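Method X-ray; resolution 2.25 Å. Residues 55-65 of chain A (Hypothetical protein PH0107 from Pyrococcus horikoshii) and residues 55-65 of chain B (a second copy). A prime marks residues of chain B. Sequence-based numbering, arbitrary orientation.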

# COMPACT_ATOMS: atom_id res chain seq x y z
N THR A 55 -9.24 2.18 3.46
CA THR A 55 -8.28 1.20 2.96
C THR A 55 -7.91 0.22 4.07
O THR A 55 -8.27 0.42 5.22
CB THR A 55 -6.99 1.88 2.53
OG1 THR A 55 -6.35 2.41 3.69
CG2 THR A 55 -7.28 3.01 1.56
N LYS A 56 -7.19 -0.83 3.70
CA LYS A 56 -6.75 -1.81 4.66
C LYS A 56 -5.97 -1.07 5.72
O LYS A 56 -6.11 -1.33 6.92
CB LYS A 56 -5.86 -2.84 3.99
CG LYS A 56 -6.57 -3.78 3.03
CD LYS A 56 -5.60 -4.81 2.50
CE LYS A 56 -6.27 -5.86 1.63
NZ LYS A 56 -5.25 -6.61 0.84
N SER A 57 -5.16 -0.12 5.26
CA SER A 57 -4.34 0.68 6.15
C SER A 57 -5.22 1.40 7.17
O SER A 57 -4.92 1.39 8.36
CB SER A 57 -3.52 1.69 5.33
OG SER A 57 -2.65 2.45 6.16
N ASP A 58 -6.32 2.01 6.72
CA ASP A 58 -7.22 2.72 7.64
C ASP A 58 -7.82 1.80 8.70
O ASP A 58 -8.01 2.21 9.84
CB ASP A 58 -8.35 3.41 6.87
CG ASP A 58 -7.85 4.49 5.94
OD1 ASP A 58 -6.92 5.21 6.32
OD2 ASP A 58 -8.38 4.62 4.82
N ILE A 59 -8.13 0.56 8.33
CA ILE A 59 -8.71 -0.39 9.27
C ILE A 59 -7.76 -0.59 10.43
O ILE A 59 -8.17 -0.62 11.59
CB ILE A 59 -8.98 -1.75 8.61
CG1 ILE A 59 -10.15 -1.62 7.64
CG2 ILE A 59 -9.24 -2.81 9.67
CD1 ILE A 59 -10.58 -2.91 7.02
N ILE A 60 -6.49 -0.73 10.10
CA ILE A 60 -5.45 -0.93 11.10
C ILE A 60 -5.33 0.28 12.02
O ILE A 60 -5.31 0.15 13.24
CB ILE A 60 -4.10 -1.16 10.42
CG1 ILE A 60 -4.16 -2.43 9.59
CG2 ILE A 60 -3.00 -1.22 11.45
CD1 ILE A 60 -3.02 -2.57 8.64
N ARG A 61 -5.26 1.45 11.41
CA ARG A 61 -5.12 2.71 12.12
C ARG A 61 -6.29 3.11 13.01
O ARG A 61 -6.10 3.81 14.01
CB ARG A 61 -4.83 3.83 11.12
CG ARG A 61 -4.63 5.20 11.74
CD ARG A 61 -4.01 6.17 10.75
NE ARG A 61 -4.83 6.33 9.54
CZ ARG A 61 -6.06 6.83 9.53
NH1 ARG A 61 -6.63 7.22 10.66
NH2 ARG A 61 -6.72 6.95 8.39
N ARG A 62 -7.50 2.66 12.68
CA ARG A 62 -8.69 3.02 13.46
C ARG A 62 -9.38 1.88 14.19
O ARG A 62 -10.36 2.10 14.89
CB ARG A 62 -9.70 3.72 12.55
CG ARG A 62 -9.22 5.04 12.00
CD ARG A 62 -10.01 5.43 10.76
NE ARG A 62 -9.51 6.68 10.19
CZ ARG A 62 -9.91 7.19 9.03
NH1 ARG A 62 -10.83 6.57 8.30
NH2 ARG A 62 -9.40 8.34 8.61
N VAL A 63 -8.88 0.66 14.03
CA VAL A 63 -9.49 -0.49 14.69
C VAL A 63 -8.45 -1.27 15.49
O VAL A 63 -8.60 -1.48 16.69
CB VAL A 63 -10.15 -1.43 13.65
CG1 VAL A 63 -10.76 -2.64 14.35
CG2 VAL A 63 -11.23 -0.68 12.89
N ILE A 64 -7.38 -1.69 14.82
CA ILE A 64 -6.32 -2.45 15.46
C ILE A 64 -5.63 -1.72 16.62
O ILE A 64 -5.61 -2.22 17.74
CB ILE A 64 -5.24 -2.85 14.43
CG1 ILE A 64 -5.84 -3.78 13.36
CG2 ILE A 64 -4.07 -3.54 15.14
CD1 ILE A 64 -6.12 -5.19 13.83
N VAL A 65 -5.07 -0.55 16.34
CA VAL A 65 -4.36 0.21 17.37
C VAL A 65 -5.20 0.77 18.52
O VAL A 65 -4.70 0.92 19.63
CB VAL A 65 -3.54 1.37 16.76
CG1 VAL A 65 -2.35 0.83 15.99
CG2 VAL A 65 -4.40 2.21 15.86
N THR B 55 3.07 -7.83 6.17
CA THR B 55 2.52 -6.55 5.73
C THR B 55 1.25 -6.20 6.48
O THR B 55 0.81 -6.94 7.36
CB THR B 55 2.16 -6.59 4.24
OG1 THR B 55 1.09 -7.52 4.04
CG2 THR B 55 3.37 -7.02 3.41
N LYS B 56 0.68 -5.05 6.14
CA LYS B 56 -0.55 -4.59 6.75
C LYS B 56 -1.65 -5.51 6.24
O LYS B 56 -2.59 -5.86 6.97
CB LYS B 56 -0.83 -3.14 6.33
CG LYS B 56 0.08 -2.10 6.98
CD LYS B 56 -0.25 -0.69 6.50
CE LYS B 56 0.62 0.36 7.19
NZ LYS B 56 0.37 1.76 6.71
N SER B 57 -1.50 -5.93 4.99
CA SER B 57 -2.46 -6.82 4.38
C SER B 57 -2.52 -8.14 5.14
O SER B 57 -3.61 -8.68 5.34
CB SER B 57 -2.09 -7.06 2.92
OG SER B 57 -3.14 -7.70 2.23
N ASP B 58 -1.37 -8.65 5.55
CA ASP B 58 -1.33 -9.91 6.30
C ASP B 58 -2.13 -9.74 7.57
O ASP B 58 -2.84 -10.65 8.00
CB ASP B 58 0.11 -10.31 6.67
CG ASP B 58 0.98 -10.54 5.46
OD1 ASP B 58 0.53 -11.18 4.49
OD2 ASP B 58 2.14 -10.10 5.50
N ILE B 59 -1.99 -8.57 8.19
CA ILE B 59 -2.70 -8.25 9.42
C ILE B 59 -4.21 -8.27 9.21
O ILE B 59 -4.95 -8.72 10.08
CB ILE B 59 -2.26 -6.88 9.96
CG1 ILE B 59 -0.83 -6.98 10.49
CG2 ILE B 59 -3.21 -6.39 11.04
CD1 ILE B 59 -0.17 -5.66 10.78
N ILE B 60 -4.67 -7.80 8.05
CA ILE B 60 -6.11 -7.79 7.78
C ILE B 60 -6.62 -9.21 7.54
O ILE B 60 -7.62 -9.63 8.13
CB ILE B 60 -6.46 -6.91 6.54
CG1 ILE B 60 -6.13 -5.44 6.79
CG2 ILE B 60 -7.94 -7.04 6.22
CD1 ILE B 60 -7.04 -4.78 7.81
N ARG B 61 -5.92 -9.96 6.69
CA ARG B 61 -6.31 -11.33 6.36
C ARG B 61 -6.09 -12.38 7.45
O ARG B 61 -6.88 -13.31 7.59
CB ARG B 61 -5.58 -11.78 5.10
CG ARG B 61 -5.87 -13.23 4.72
CD ARG B 61 -5.01 -13.74 3.57
NE ARG B 61 -3.58 -13.70 3.88
CZ ARG B 61 -2.83 -12.61 3.81
NH1 ARG B 61 -3.35 -11.45 3.43
NH2 ARG B 61 -1.54 -12.68 4.11
N ARG B 62 -5.02 -12.25 8.23
CA ARG B 62 -4.73 -13.24 9.26
C ARG B 62 -5.15 -12.87 10.67
O ARG B 62 -5.00 -13.67 11.60
CB ARG B 62 -3.25 -13.60 9.21
CG ARG B 62 -2.86 -14.23 7.89
CD ARG B 62 -1.39 -14.55 7.79
NE ARG B 62 -1.07 -15.15 6.50
CZ ARG B 62 0.14 -15.55 6.12
NH1 ARG B 62 1.17 -15.40 6.94
NH2 ARG B 62 0.32 -16.09 4.92
N VAL B 63 -5.70 -11.67 10.84
CA VAL B 63 -6.15 -11.23 12.15
C VAL B 63 -7.61 -10.76 12.12
O VAL B 63 -8.47 -11.40 12.70
CB VAL B 63 -5.25 -10.11 12.70
CG1 VAL B 63 -5.74 -9.69 14.09
CG2 VAL B 63 -3.80 -10.58 12.78
N ILE B 64 -7.87 -9.65 11.43
CA ILE B 64 -9.22 -9.10 11.34
C ILE B 64 -10.29 -10.07 10.86
O ILE B 64 -11.34 -10.19 11.48
CB ILE B 64 -9.29 -7.87 10.41
CG1 ILE B 64 -8.50 -6.70 11.01
CG2 ILE B 64 -10.76 -7.46 10.20
CD1 ILE B 64 -9.14 -6.11 12.25
N VAL B 65 -10.04 -10.76 9.75
CA VAL B 65 -11.04 -11.69 9.23
C VAL B 65 -11.33 -12.85 10.19
O VAL B 65 -12.49 -13.12 10.52
CB VAL B 65 -10.62 -12.24 7.85
CG1 VAL B 65 -11.58 -13.34 7.41
CG2 VAL B 65 -10.63 -11.11 6.82

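Two reciprocal hydrogen bonds are the polar ties between the stretches. Lys56 NZ donates to Ser57′ OG at 2.8 Å, and Lys56′ NZ donates to Ser57 OG at 3.1 Å. Both lysines point toward the partner from CA to CB, and both adopt chi1 m followed by three t torsions; this extended chain carries the ammonium across to the other helix. The serines, sideways to the contact with chi1 t, need only a short side chain because the lysine spans the gap. Register agrees: the CA atoms of Lys56 and Ser57′ are 6.6 Å apart, those of Ser57 and Lys56′ 6.5 Å.

The lysine methylenes also pack. Ile60 CD1 lies 3.2 Å from Lys56′ CB, a tight approach, while Lys56 CB lies 3.8 Å from Ile60′ CG1. Here the symmetry is imperfect: Ile60 has chi2 t, Ile60′ chi2 m, so the two CD1 atoms take different courses.

Beyond this lies an apolar layer. Ile59 CG2 meets Ile60′ CD1 at 3.5 Å, whereas the reciprocal pair, Ile60 CG1 and Ile59′ CG2, is looser at 4.3 Å. Farther along, Ile64 CD1 touches Ile64′ CD1 at 3.5 Å. Ile59, Ile60 and Ile64, like Ile59′, Ile60′ and Ile64′, are buried and directed toward the partner from CA to CB; their branched side chains supply the apolar surface for a contact between helix axes that approach to 9.4 Å and cross at 71°. Together the stretches bury 535 Å².

Asp58 and Arg61 of each chain contribute no buried area to this contact. Instead, Asp58 N donates to the N-cap Thr55 OG1 at 3.1 Å, and Arg61 NH2 forms a salt bridge with Asp58 OD1 at 2.7 Å. The equivalents in chain B, Asp58′ N to Thr55′ OG1 at 3.1 Å and Arg61′ NH2 to Asp58′ OD1 at 2.6 Å, repeat the arrangement within that stretch.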